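Local coordinates for protein annexin A8 (Homo sapiens, PDB 1W3W) that binds calcium and phospholipids as a member of the annexin family and acts as an anticoagulant by indirectly inhibiting the thromboplastin-specific complex, at residues 27-32 with 45-50; 114-119 with 157-162; 129-134 with 141-146; 32-37 with 69-74. One frame throughout, in Å; residues are numbered along the deposited sequence.

Contact 1. Residues 27-32 with 45-50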
loop_
_atom_site.group_PDB
_atom_site.type_symbol
_atom_site.label_atom_id
_atom_site.label_comp_id
_atom_site.label_asym_id
_atom_site.label_seq_id
_atom_site.Cartn_x
_atom_site.Cartn_y
_atom_site.Cartn_z
ATOM N N ALA A 27 6.611 -20.457 18.866
ATOM C CA ALA A 27 5.584 -20.014 19.809
ATOM C C ALA A 27 6.157 -19.998 21.213
ATOM O O ALA A 27 5.941 -19.065 21.967
ATOM C CB ALA A 27 4.354 -20.927 19.739
ATOM N N GLU A 28 6.913 -21.035 21.561
ATOM C CA GLU A 28 7.566 -21.097 22.864
ATOM C C GLU A 28 8.613 -20.007 23.062
ATOM O O GLU A 28 8.724 -19.447 24.146
ATOM C CB GLU A 28 8.201 -22.470 23.093
ATOM C CG GLU A 28 8.489 -22.742 24.560
ATOM C CD GLU A 28 9.192 -24.061 24.772
ATOM O OE1 GLU A 28 10.260 -24.256 24.168
ATOM O OE2 GLU A 28 8.667 -24.898 25.536
ATOM N N THR A 29 9.370 -19.684 22.021
ATOM C CA THR A 29 10.305 -18.584 22.116
ATOM C C THR A 29 9.589 -17.274 22.435
ATOM O O THR A 29 10.041 -16.513 23.272
ATOM C CB THR A 29 11.075 -18.439 20.808
ATOM O OG1 THR A 29 11.860 -19.606 20.593
ATOM C CG2 THR A 29 12.098 -17.323 20.907
ATOM N N LEU A 30 8.474 -17.010 21.765
ATOM C CA LEU A 30 7.731 -15.778 22.007
ATOM C C LEU A 30 7.143 -15.746 23.426
ATOM O O LEU A 30 7.179 -14.718 24.091
ATOM C CB LEU A 30 6.625 -15.605 20.982
ATOM C CG LEU A 30 7.067 -15.428 19.540
ATOM C CD1 LEU A 30 5.865 -15.383 18.621
ATOM C CD2 LEU A 30 7.911 -14.180 19.398
ATOM N N TYR A 31 6.632 -16.884 23.880
ATOM C CA TYR A 31 6.123 -17.022 25.234
ATOM C C TYR A 31 7.188 -16.644 26.271
ATOM O O TYR A 31 6.962 -15.800 27.129
ATOM C CB TYR A 31 5.632 -18.451 25.444
ATOM C CG TYR A 31 5.113 -18.752 26.838
ATOM C CD1 TYR A 31 3.845 -18.332 27.238
ATOM C CD2 TYR A 31 5.888 -19.470 27.747
ATOM C CE1 TYR A 31 3.354 -18.626 28.518
ATOM C CE2 TYR A 31 5.412 -19.763 29.031
ATOM C CZ TYR A 31 4.146 -19.339 29.406
ATOM O OH TYR A 31 3.674 -19.628 30.673
ATOM N N LYS A 32 8.364 -17.240 26.157
ATOM C CA LYS A 32 9.464 -16.974 27.075
ATOM C C LYS A 32 9.907 -15.511 27.001
ATOM O O LYS A 32 10.303 -14.921 28.001
ATOM C CB LYS A 32 10.637 -17.899 26.749
ATOM C CG LYS A 32 10.346 -19.362 27.044
ATOM C CD LYS A 32 11.555 -20.254 26.765
ATOM C CE LYS A 32 12.234 -20.692 28.068
ATOM N NZ LYS A 32 12.627 -19.529 28.940
ATOM N N ILE A 45 11.820 -9.918 17.507
ATOM C CA ILE A 45 12.335 -9.555 16.179
ATOM C C ILE A 45 12.854 -10.789 15.443
ATOM O O ILE A 45 12.511 -11.016 14.295
ATOM C CB ILE A 45 13.453 -8.483 16.293
ATOM C CG1 ILE A 45 12.893 -7.165 16.811
ATOM C CG2 ILE A 45 14.167 -8.250 14.930
ATOM C CD1 ILE A 45 13.980 -6.161 17.169
ATOM N N ASP A 46 13.641 -11.612 16.125
ATOM C CA ASP A 46 14.312 -12.750 15.499
ATOM C C ASP A 46 13.347 -13.803 15.010
ATOM O O ASP A 46 13.650 -14.489 14.063
ATOM C CB ASP A 46 15.307 -13.404 16.458
ATOM C CG ASP A 46 16.556 -12.565 16.664
ATOM O OD1 ASP A 46 16.717 -11.518 16.001
ATOM O OD2 ASP A 46 17.423 -12.877 17.490
ATOM N N VAL A 47 12.187 -13.938 15.645
ATOM C CA VAL A 47 11.184 -14.881 15.170
ATOM C C VAL A 47 10.293 -14.228 14.097
ATOM O O VAL A 47 10.187 -14.724 12.967
ATOM C CB VAL A 47 10.320 -15.417 16.338
ATOM C CG1 VAL A 47 9.139 -16.233 15.823
ATOM C CG2 VAL A 47 11.163 -16.263 17.293
ATOM N N LEU A 48 9.648 -13.119 14.433
ATOM C CA LEU A 48 8.580 -12.617 13.576
ATOM C C LEU A 48 9.048 -11.983 12.269
ATOM O O LEU A 48 8.324 -12.077 11.281
ATOM C CB LEU A 48 7.659 -11.675 14.347
ATOM C CG LEU A 48 6.976 -12.387 15.512
ATOM C CD1 LEU A 48 6.144 -11.407 16.294
ATOM C CD2 LEU A 48 6.127 -13.563 15.018
ATOM N N THR A 49 10.218 -11.345 12.243
ATOM C CA THR A 49 10.749 -10.799 10.974
ATOM C C THR A 49 11.506 -11.797 10.115
ATOM O O THR A 49 11.841 -11.468 8.987
ATOM C CB THR A 49 11.669 -9.581 11.182
ATOM O OG1 THR A 49 12.882 -9.981 11.847
ATOM C CG2 THR A 49 11.015 -8.537 12.059
ATOM N N LYS A 50 11.799 -12.988 10.632
ATOM C CA LYS A 50 12.487 -14.016 9.862
ATOM C C LYS A 50 11.580 -15.161 9.423
ATOM O O LYS A 50 12.050 -16.090 8.788
ATOM C CB LYS A 50 13.676 -14.580 10.660
ATOM C CG LYS A 50 14.805 -13.575 10.907
ATOM C CD LYS A 50 15.409 -13.079 9.599
ATOM C CE LYS A 50 16.524 -12.040 9.808
ATOM N NZ LYS A 50 16.568 -11.082 8.653
#
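Leu-30 and Val-47 mark the closest approach of the two backbones, with 7.7 Å between their CA atoms. Segment 27-32 is helical throughout and belongs to helix 24-34. Segment 45-50 starts on helix 41-48 and runs on into a turn. The side chains of Thr-29, Leu-30, Val-47 and Leu-48 make the contact, and all of it is apolar. Leu-30 works with both of its methyls. Leu-30 CD2 lies 4.1 Å from Val-47 CB, the branch point of the valine. Leu-30 CD1 meets Leu-48 CD2 at 4.0 Å. Val-47 has its CG1 anti to the backbone N (chi1 171°), which leaves CG2 to turn to Thr-29. There CG2 of Val-47 lies 3.9 Å from CG2 of Thr-29. The hydroxyl of Thr-29 is bonded to Pro-25 O, one turn back, and the methyl is the branch that faces Val-47. This is packing between the first two helices of an annexin repeat, a compact bundle of five helices. Leu-30 also touches Ile-59 of helix 53-67, and Leu-48 touches Ile-87 and Met-91 of helix 81-91. Beyond the contact, Thr-49 OG1 bonds to Ile-45 O at 2.7 Å. Thr-49 N reaches the same oxygen from the opposite face of its carbonyl plane. Thr-49 OG1 and Lys-50 NZ also bond to Ser-321 of helix 313-323, which ties this part of the chain to the fourth repeat.

Contact 2. Residues 114-119 with 157-162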
loop_
_atom_site.group_PDB
_atom_site.type_symbol
_atom_site.label_atom_id
_atom_site.label_comp_id
_atom_site.label_asym_id
_atom_site.label_seq_id
_atom_site.Cartn_x
_atom_site.Cartn_y
_atom_site.Cartn_z
ATOM N N GLY A 114 -4.812 9.926 1.835
ATOM C CA GLY A 114 -3.607 9.381 1.237
ATOM C C GLY A 114 -3.476 7.871 1.384
ATOM O O GLY A 114 -2.989 7.219 0.479
ATOM N N VAL A 115 -3.908 7.325 2.518
ATOM C CA VAL A 115 -3.888 5.888 2.756
ATOM C C VAL A 115 -4.842 5.206 1.792
ATOM O O VAL A 115 -4.501 4.202 1.167
ATOM C CB VAL A 115 -4.283 5.534 4.227
ATOM C CG1 VAL A 115 -4.424 4.027 4.409
ATOM C CG2 VAL A 115 -3.263 6.077 5.197
ATOM N N ILE A 116 -6.035 5.778 1.655
ATOM C CA ILE A 116 -7.075 5.205 0.812
ATOM C C ILE A 116 -6.677 5.225 -0.664
ATOM O O ILE A 116 -6.857 4.238 -1.365
ATOM C CB ILE A 116 -8.445 5.936 1.007
ATOM C CG1 ILE A 116 -8.851 5.941 2.491
ATOM C CG2 ILE A 116 -9.525 5.236 0.167
ATOM C CD1 ILE A 116 -10.063 6.856 2.830
ATOM N N ILE A 117 -6.112 6.344 -1.114
ATOM C CA ILE A 117 -5.624 6.484 -2.493
ATOM C C ILE A 117 -4.565 5.423 -2.832
ATOM O O ILE A 117 -4.639 4.750 -3.865
ATOM C CB ILE A 117 -5.031 7.912 -2.688
ATOM C CG1 ILE A 117 -6.163 8.950 -2.726
ATOM C CG2 ILE A 117 -4.168 7.992 -3.945
ATOM C CD1 ILE A 117 -5.737 10.381 -2.430
ATOM N N GLU A 118 -3.572 5.303 -1.954
ATOM C CA GLU A 118 -2.452 4.384 -2.140
ATOM C C GLU A 118 -2.943 2.968 -2.327
ATOM O O GLU A 118 -2.544 2.289 -3.264
ATOM C CB GLU A 118 -1.504 4.476 -0.935
ATOM C CG GLU A 118 -0.436 3.396 -0.845
ATOM C CD GLU A 118 0.119 3.287 0.564
ATOM O OE1 GLU A 118 0.802 4.223 1.009
ATOM O OE2 GLU A 118 -0.132 2.269 1.226
ATOM N N ILE A 119 -3.797 2.511 -1.429
ATOM C CA ILE A 119 -4.244 1.133 -1.484
ATOM C C ILE A 119 -5.139 0.889 -2.699
ATOM O O ILE A 119 -4.926 -0.081 -3.447
ATOM C CB ILE A 119 -4.934 0.718 -0.187
ATOM C CG1 ILE A 119 -3.920 0.762 0.955
ATOM C CG2 ILE A 119 -5.489 -0.687 -0.326
ATOM C CD1 ILE A 119 -4.505 0.470 2.306
ATOM N N ARG A 157 -15.645 10.133 -6.398
ATOM C CA ARG A 157 -15.948 9.496 -7.665
ATOM C C ARG A 157 -14.819 8.583 -8.149
ATOM O O ARG A 157 -15.079 7.465 -8.563
ATOM C CB ARG A 157 -16.261 10.553 -8.733
ATOM C CG ARG A 157 -17.521 11.395 -8.418
ATOM C CD ARG A 157 -18.834 10.744 -8.839
ATOM N NE ARG A 157 -19.591 11.611 -9.751
ATOM C CZ ARG A 157 -20.912 11.564 -9.949
ATOM N NH1 ARG A 157 -21.683 10.682 -9.309
ATOM N NH2 ARG A 157 -21.469 12.415 -10.807
ATOM N N ILE A 158 -13.570 9.055 -8.119
ATOM C CA ILE A 158 -12.463 8.204 -8.570
ATOM C C ILE A 158 -12.233 7.002 -7.638
ATOM O O ILE A 158 -11.950 5.908 -8.105
ATOM C CB ILE A 158 -11.151 9.002 -8.812
ATOM C CG1 ILE A 158 -10.155 8.137 -9.591
ATOM C CG2 ILE A 158 -10.529 9.490 -7.518
ATOM C CD1 ILE A 158 -8.926 8.896 -10.025
ATOM N N LEU A 159 -12.368 7.199 -6.333
ATOM C CA LEU A 159 -12.146 6.118 -5.379
ATOM C C LEU A 159 -13.194 5.026 -5.542
ATOM O O LEU A 159 -12.866 3.840 -5.597
ATOM C CB LEU A 159 -12.129 6.652 -3.948
ATOM C CG LEU A 159 -10.977 7.604 -3.614
ATOM C CD1 LEU A 159 -11.095 8.102 -2.209
ATOM C CD2 LEU A 159 -9.608 6.958 -3.839
ATOM N N VAL A 160 -14.457 5.428 -5.637
ATOM C CA VAL A 160 -15.538 4.487 -5.887
ATOM C C VAL A 160 -15.360 3.745 -7.220
ATOM O O VAL A 160 -15.606 2.542 -7.311
ATOM C CB VAL A 160 -16.917 5.215 -5.815
ATOM C CG1 VAL A 160 -17.978 4.493 -6.626
ATOM C CG2 VAL A 160 -17.339 5.332 -4.366
ATOM N N CYS A 161 -14.915 4.456 -8.242
ATOM C CA CYS A 161 -14.652 3.844 -9.541
ATOM C C CYS A 161 -13.541 2.795 -9.473
ATOM O O CYS A 161 -13.654 1.748 -10.095
ATOM C CB CYS A 161 -14.301 4.912 -10.569
ATOM S SG CYS A 161 -14.136 4.257 -12.249
ATOM N N LEU A 162 -12.488 3.056 -8.701
ATOM C CA LEU A 162 -11.386 2.095 -8.566
ATOM C C LEU A 162 -11.848 0.775 -7.940
ATOM O O LEU A 162 -11.283 -0.282 -8.227
ATOM C CB LEU A 162 -10.221 2.699 -7.772
ATOM C CG LEU A 162 -9.437 3.787 -8.517
ATOM C CD1 LEU A 162 -8.451 4.484 -7.598
ATOM C CD2 LEU A 162 -8.723 3.233 -9.716
#
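Leu-159 reaches from helix 153-163 to Ile-116 and Ile-117 of helix 113-122. Its backbone is nearest to that of Ile-117, with 7.1 Å between the CA atoms. The side chain of Leu-159 sets out toward the other helix. CB itself makes no close contact there. CG follows, anti to the carbonyl carbon (chi1 -65°), and serves as the fork from which the two methyls part. Leu-159 CD1 meets Ile-116 CG2 at 4.0 Å. Leu-159 CD2 lies 4.1 Å from Ile-117 CG1. The two isoleucines thus offer different branches: Ile-116 gives its short methyl branch, Ile-117 the methylene of its long arm. The side chains of Ile-116 and Leu-159 cross at about a right angle. Both also touch Ile-147 of helix 143-150, so the pair is part of the hydrophobic interior of the second annexin repeat. Polar and covalent links involve other residues of these helices. Glu-118 forms salt bridges with Arg-261 and Arg-278 of the fourth repeat. Cys-161 is joined to Cys-206 by a disulfide, which connects helix 153-163 to helix 198-207 of the third repeat. All three residues that touch here are buried, and every touching atom is an aliphatic carbon. The contact therefore rests on dispersion and the exclusion of water, with no directional bond to fix its orientation.

Contact 3. Residues 129-134 with 141-146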
loop_
_atom_site.group_PDB
_atom_site.type_symbol
_atom_site.label_atom_id
_atom_site.label_comp_id
_atom_site.label_asym_id
_atom_site.label_seq_id
_atom_site.Cartn_x
_atom_site.Cartn_y
_atom_site.Cartn_z
ATOM N N ARG A 129 -10.856 -7.156 -4.459
ATOM C CA ARG A 129 -12.010 -7.994 -4.165
ATOM C C ARG A 129 -11.824 -8.682 -2.821
ATOM O O ARG A 129 -12.758 -8.764 -2.047
ATOM C CB ARG A 129 -12.227 -9.052 -5.259
ATOM C CG ARG A 129 -13.446 -9.966 -4.991
ATOM C CD ARG A 129 -13.316 -11.417 -5.473
ATOM N NE ARG A 129 -12.338 -11.569 -6.549
ATOM C CZ ARG A 129 -12.513 -11.149 -7.800
ATOM N NH1 ARG A 129 -13.645 -10.560 -8.176
ATOM N NH2 ARG A 129 -11.547 -11.329 -8.691
ATOM N N GLU A 130 -10.610 -9.158 -2.555
ATOM C CA GLU A 130 -10.269 -9.803 -1.283
ATOM C C GLU A 130 -10.271 -8.814 -0.135
ATOM O O GLU A 130 -10.709 -9.131 0.951
ATOM C CB GLU A 130 -8.892 -10.481 -1.367
ATOM C CG GLU A 130 -8.827 -11.650 -2.332
ATOM C CD GLU A 130 -9.825 -12.743 -1.983
ATOM O OE1 GLU A 130 -10.497 -13.250 -2.907
ATOM O OE2 GLU A 130 -9.943 -13.086 -0.785
ATOM N N ILE A 131 -9.771 -7.611 -0.381
ATOM C CA ILE A 131 -9.758 -6.576 0.647
ATOM C C ILE A 131 -11.199 -6.168 1.012
ATOM O O ILE A 131 -11.528 -6.002 2.181
ATOM C CB ILE A 131 -8.913 -5.375 0.175
ATOM C CG1 ILE A 131 -7.429 -5.759 0.193
ATOM C CG2 ILE A 131 -9.159 -4.171 1.061
ATOM C CD1 ILE A 131 -6.522 -4.848 -0.607
ATOM N N MET A 132 -12.051 -6.035 0.002
ATOM C CA MET A 132 -13.461 -5.699 0.217
ATOM C C MET A 132 -14.195 -6.738 1.048
ATOM O O MET A 132 -14.991 -6.395 1.913
ATOM C CB MET A 132 -14.166 -5.540 -1.126
ATOM C CG MET A 132 -13.919 -4.192 -1.741
ATOM S SD MET A 132 -14.697 -4.043 -3.348
ATOM C CE MET A 132 -15.662 -2.714 -3.134
ATOM N N LYS A 133 -13.918 -8.008 0.786
ATOM C CA LYS A 133 -14.526 -9.097 1.538
ATOM C C LYS A 133 -14.048 -9.081 2.978
ATOM O O LYS A 133 -14.844 -9.234 3.904
ATOM C CB LYS A 133 -14.198 -10.443 0.882
ATOM C CG LYS A 133 -14.620 -11.658 1.707
ATOM C CD LYS A 133 -15.027 -12.849 0.819
ATOM C CE LYS A 133 -13.820 -13.524 0.164
ATOM N NZ LYS A 133 -13.984 -15.019 0.111
ATOM N N ALA A 134 -12.746 -8.886 3.175
ATOM C CA ALA A 134 -12.167 -8.831 4.511
ATOM C C ALA A 134 -12.738 -7.665 5.314
ATOM O O ALA A 134 -13.022 -7.814 6.502
ATOM C CB ALA A 134 -10.635 -8.715 4.433
ATOM N N SER A 141 -19.506 -3.371 7.621
ATOM C CA SER A 141 -20.035 -2.446 6.614
ATOM C C SER A 141 -19.276 -2.618 5.306
ATOM O O SER A 141 -18.169 -3.159 5.274
ATOM C CB SER A 141 -19.936 -0.992 7.075
ATOM O OG SER A 141 -18.641 -0.696 7.569
ATOM N N SER A 142 -19.884 -2.155 4.229
ATOM C CA SER A 142 -19.276 -2.262 2.919
ATOM C C SER A 142 -18.215 -1.164 2.777
ATOM O O SER A 142 -18.439 -0.027 3.189
ATOM C CB SER A 142 -20.348 -2.156 1.835
ATOM O OG SER A 142 -19.943 -1.301 0.793
ATOM N N LEU A 143 -17.070 -1.511 2.193
ATOM C CA LEU A 143 -15.982 -0.550 2.005
ATOM C C LEU A 143 -16.445 0.582 1.094
ATOM O O LEU A 143 -16.215 1.750 1.367
ATOM C CB LEU A 143 -14.734 -1.238 1.426
ATOM C CG LEU A 143 -13.544 -0.334 1.082
ATOM C CD1 LEU A 143 -13.133 0.490 2.284
ATOM C CD2 LEU A 143 -12.365 -1.139 0.542
ATOM N N GLU A 144 -17.130 0.222 0.018
ATOM C CA GLU A 144 -17.628 1.198 -0.937
ATOM C C GLU A 144 -18.614 2.196 -0.287
ATOM O O GLU A 144 -18.574 3.391 -0.565
ATOM C CB GLU A 144 -18.253 0.452 -2.122
ATOM C CG GLU A 144 -19.472 1.102 -2.744
ATOM C CD GLU A 144 -19.713 0.608 -4.151
ATOM O OE1 GLU A 144 -20.189 1.416 -4.969
ATOM O OE2 GLU A 144 -19.407 -0.569 -4.442
ATOM N N GLU A 145 -19.477 1.702 0.598
ATOM C CA GLU A 145 -20.442 2.559 1.300
ATOM C C GLU A 145 -19.780 3.504 2.291
ATOM O O GLU A 145 -20.205 4.642 2.429
ATOM C CB GLU A 145 -21.481 1.711 2.040
ATOM C CG GLU A 145 -22.646 1.303 1.154
ATOM C CD GLU A 145 -23.716 0.532 1.902
ATOM O OE1 GLU A 145 -23.934 0.808 3.107
ATOM O OE2 GLU A 145 -24.339 -0.352 1.277
ATOM N N ASP A 146 -18.743 3.032 2.981
ATOM C CA ASP A 146 -17.993 3.869 3.919
ATOM C C ASP A 146 -17.244 4.969 3.186
ATOM O O ASP A 146 -17.239 6.112 3.638
ATOM C CB ASP A 146 -17.026 3.040 4.763
ATOM C CG ASP A 146 -17.718 2.298 5.893
ATOM O OD1 ASP A 146 -18.930 2.517 6.108
ATOM O OD2 ASP A 146 -17.142 1.475 6.624
HETATM O O HOH W 1 -16.608 -4.273 1.270
#
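Met-132 of helix 125-139 packs on Leu-143, the first residue of helix 143-150. The two helices are consecutive in the second annexin repeat and are joined by a short turn within its five-helix bundle. The CA atoms of Met-132 and Leu-143 are 6.0 Å apart. The buried side of the contact is built on Leu-143. Leu-143 CD2 lies 4.1 Å from Met-132 CG, and the two side chains cross at about a right angle. The leucine has its CG anti to the backbone N (chi1 176°), and this carries CD2 to the methionine. Leu-143 CD2 also comes to 4.4 Å from Ile-131 CG2. Leu-102 of helix 96-107 touches both Ile-131 and Leu-143. The other side is partly exposed. Here the chain of Met-132 bends at its thioether (chi3 123°). Met-132 CE stops 4.2 Å from Glu-144 CB, so Glu-144 offers its aliphatic base to the methyl. Leu-163 of helix 153-163 touches both of these residues. Polar groups hold the start of helix 143-150. Ser-142 is its N-cap, and Ser-142 OG accepts from Glu-145 N at 3.0 Å. Ser-141 OG donates to Asp-146 OD2 on the syn side but tilted out of the carboxylate plane. One water also joins the two backbones: it donates to Met-132 O at 2.7 Å and accepts from Leu-143 N at 2.9 Å.

Contact 4. Residues 32-37 with 69-74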
loop_
_atom_site.group_PDB
_atom_site.type_symbol
_atom_site.label_atom_id
_atom_site.label_comp_id
_atom_site.label_asym_id
_atom_site.label_seq_id
_atom_site.Cartn_x
_atom_site.Cartn_y
_atom_site.Cartn_z
ATOM N N LYS A 32 8.364 -17.240 26.157
ATOM C CA LYS A 32 9.464 -16.974 27.075
ATOM C C LYS A 32 9.907 -15.511 27.001
ATOM O O LYS A 32 10.303 -14.921 28.001
ATOM C CB LYS A 32 10.637 -17.899 26.749
ATOM C CG LYS A 32 10.346 -19.362 27.044
ATOM C CD LYS A 32 11.555 -20.254 26.765
ATOM C CE LYS A 32 12.234 -20.692 28.068
ATOM N NZ LYS A 32 12.627 -19.529 28.940
ATOM N N ALA A 33 9.812 -14.925 25.809
ATOM C CA ALA A 33 10.224 -13.547 25.597
ATOM C C ALA A 33 9.330 -12.546 26.322
ATOM O O ALA A 33 9.775 -11.467 26.646
ATOM C CB ALA A 33 10.250 -13.225 24.104
ATOM N N MET A 34 8.073 -12.892 26.556
ATOM C CA MET A 34 7.111 -11.963 27.151
ATOM C C MET A 34 6.647 -12.340 28.557
ATOM O O MET A 34 6.095 -11.496 29.278
ATOM C CB MET A 34 5.900 -11.851 26.229
ATOM C CG MET A 34 6.272 -11.257 24.889
ATOM S SD MET A 34 4.890 -10.969 23.840
ATOM C CE MET A 34 4.585 -12.601 23.257
ATOM N N LYS A 35 6.876 -13.590 28.931
ATOM C CA LYS A 35 6.431 -14.143 30.209
ATOM C C LYS A 35 7.193 -13.463 31.337
ATOM O O LYS A 35 8.370 -13.131 31.201
ATOM C CB LYS A 35 6.652 -15.672 30.217
ATOM C CG LYS A 35 6.646 -16.361 31.580
ATOM C CD LYS A 35 7.067 -17.832 31.477
ATOM C CE LYS A 35 7.910 -18.278 32.684
ATOM N NZ LYS A 35 7.906 -19.775 32.864
ATOM N N GLY A 36 6.506 -13.235 32.450
ATOM C CA GLY A 36 7.153 -12.748 33.649
ATOM C C GLY A 36 7.527 -11.289 33.562
ATOM O O GLY A 36 6.838 -10.484 32.932
ATOM N N ILE A 37 8.632 -10.953 34.204
ATOM C CA ILE A 37 9.063 -9.577 34.324
ATOM C C ILE A 37 10.180 -9.348 33.320
ATOM O O ILE A 37 11.148 -10.114 33.268
ATOM C CB ILE A 37 9.546 -9.296 35.767
ATOM C CG1 ILE A 37 8.352 -9.338 36.729
ATOM C CG2 ILE A 37 10.238 -7.953 35.847
ATOM C CD1 ILE A 37 8.716 -9.711 38.145
ATOM N N LYS A 69 -3.682 -17.770 25.262
ATOM C CA LYS A 69 -3.921 -16.357 24.950
ATOM C C LYS A 69 -3.676 -16.128 23.461
ATOM O O LYS A 69 -2.875 -16.819 22.847
ATOM C CB LYS A 69 -2.979 -15.465 25.768
ATOM C CG LYS A 69 -3.524 -14.946 27.113
ATOM C CD LYS A 69 -3.070 -15.807 28.286
ATOM C CE LYS A 69 -3.144 -15.054 29.627
ATOM N NZ LYS A 69 -4.371 -14.194 29.729
ATOM N N ASP A 70 -4.364 -15.151 22.893
ATOM C CA ASP A 70 -4.144 -14.751 21.513
ATOM C C ASP A 70 -2.797 -14.013 21.397
ATOM O O ASP A 70 -2.478 -13.143 22.209
ATOM C CB ASP A 70 -5.295 -13.859 21.044
ATOM C CG ASP A 70 -5.178 -13.473 19.602
ATOM O OD1 ASP A 70 -5.623 -14.259 18.740
ATOM O OD2 ASP A 70 -4.628 -12.414 19.229
ATOM N N LEU A 71 -2.003 -14.380 20.397
ATOM C CA LEU A 71 -0.660 -13.833 20.242
ATOM C C LEU A 71 -0.674 -12.342 19.933
ATOM O O LEU A 71 0.096 -11.588 20.505
ATOM C CB LEU A 71 0.111 -14.593 19.149
ATOM C CG LEU A 71 1.519 -14.088 18.837
ATOM C CD1 LEU A 71 2.378 -13.972 20.104
ATOM C CD2 LEU A 71 2.213 -14.983 17.806
ATOM N N THR A 72 -1.534 -11.937 19.008
ATOM C CA THR A 72 -1.630 -10.557 18.593
ATOM C C THR A 72 -2.055 -9.652 19.747
ATOM O O THR A 72 -1.437 -8.613 19.974
ATOM C CB THR A 72 -2.582 -10.431 17.406
ATOM O OG1 THR A 72 -2.031 -11.127 16.282
ATOM C CG2 THR A 72 -2.689 -8.988 16.928
ATOM N N GLU A 73 -3.089 -10.061 20.480
ATOM C CA GLU A 73 -3.556 -9.312 21.655
ATOM C C GLU A 73 -2.476 -9.225 22.711
ATOM O O GLU A 73 -2.344 -8.210 23.379
ATOM C CB GLU A 73 -4.808 -9.952 22.274
ATOM C CG GLU A 73 -6.088 -9.752 21.466
ATOM C CD GLU A 73 -6.336 -8.302 21.041
ATOM O OE1 GLU A 73 -6.233 -7.380 21.891
ATOM O OE2 GLU A 73 -6.639 -8.078 19.843
ATOM N N THR A 74 -1.700 -10.294 22.849
ATOM C CA THR A 74 -0.608 -10.336 23.801
ATOM C C THR A 74 0.498 -9.369 23.376
ATOM O O THR A 74 1.009 -8.607 24.191
ATOM C CB THR A 74 -0.079 -11.775 23.917
ATOM O OG1 THR A 74 -1.109 -12.607 24.450
ATOM C CG2 THR A 74 1.048 -11.892 24.928
#
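Met-34 is extended at chi2 (-175°) and bends at chi3 (-78°), which brings its terminal methyl against both Leu-71 and Thr-74. Met-34 CE lies 4.0 Å from Thr-74 CG2 and 4.1 Å from Leu-71 CD1. The sulfur takes part as well, with Met-34 SD 4.1 Å from Thr-74 CG2. On the other helix, Thr-74 has its CG2 anti to the backbone N. That turns the methyl to the methionine and the hydroxyl to its own helix. Thr-74 OG1 bonds there to Asp-70 O at 2.7 Å, tilted from the carbonyl plane. Thr-74 N bonds to the same oxygen from the opposite face. The polar atom is thus used within its own helix, and an apolar surface meets Met-34. Asp-70 is the N-cap of helix 71-78. Asp-70 OD2 accepts from Glu-73 N at 3.1 Å through the anti lone pair, in a nearly straight bond (166° at the hydrogen). Its other oxygen, OD1, forms a salt bridge with Lys-64. Met-34 is the last helical residue before the chain turns off at Lys-35. The contact therefore joins the C-terminal end of helix 24-34 to the N-terminal turn of helix 71-78 in the first annexin repeat. Ile-44 of helix 41-48 also touches Met-34, while Ile-59 and Phe-63 of helix 53-67 pack against Leu-71.

How the contacts relate
The four contacts form two pairs. Contacts 1 and 4 lie in the first annexin repeat, with centres about 10 Å apart. Both use helix 24-34 and share Lys-32. They touch where Leu-30 CD1 meets Leu-71 CD2 at 3.8 Å. Contacts 2 and 3 lie in the second repeat, with centres about 12 Å apart. Both segments of contact 3 fall between those of contact 2 in sequence. Val-160 packs on Glu-144 and Ile-119 on Ile-131 between them. The pairs do not touch: the nearest atoms of contacts 3 and 4 are about 15 Å apart. The calcium ion is bound in the fourth repeat by Met-266, Gly-268, Gly-270 and Asp-310, away from all four contacts.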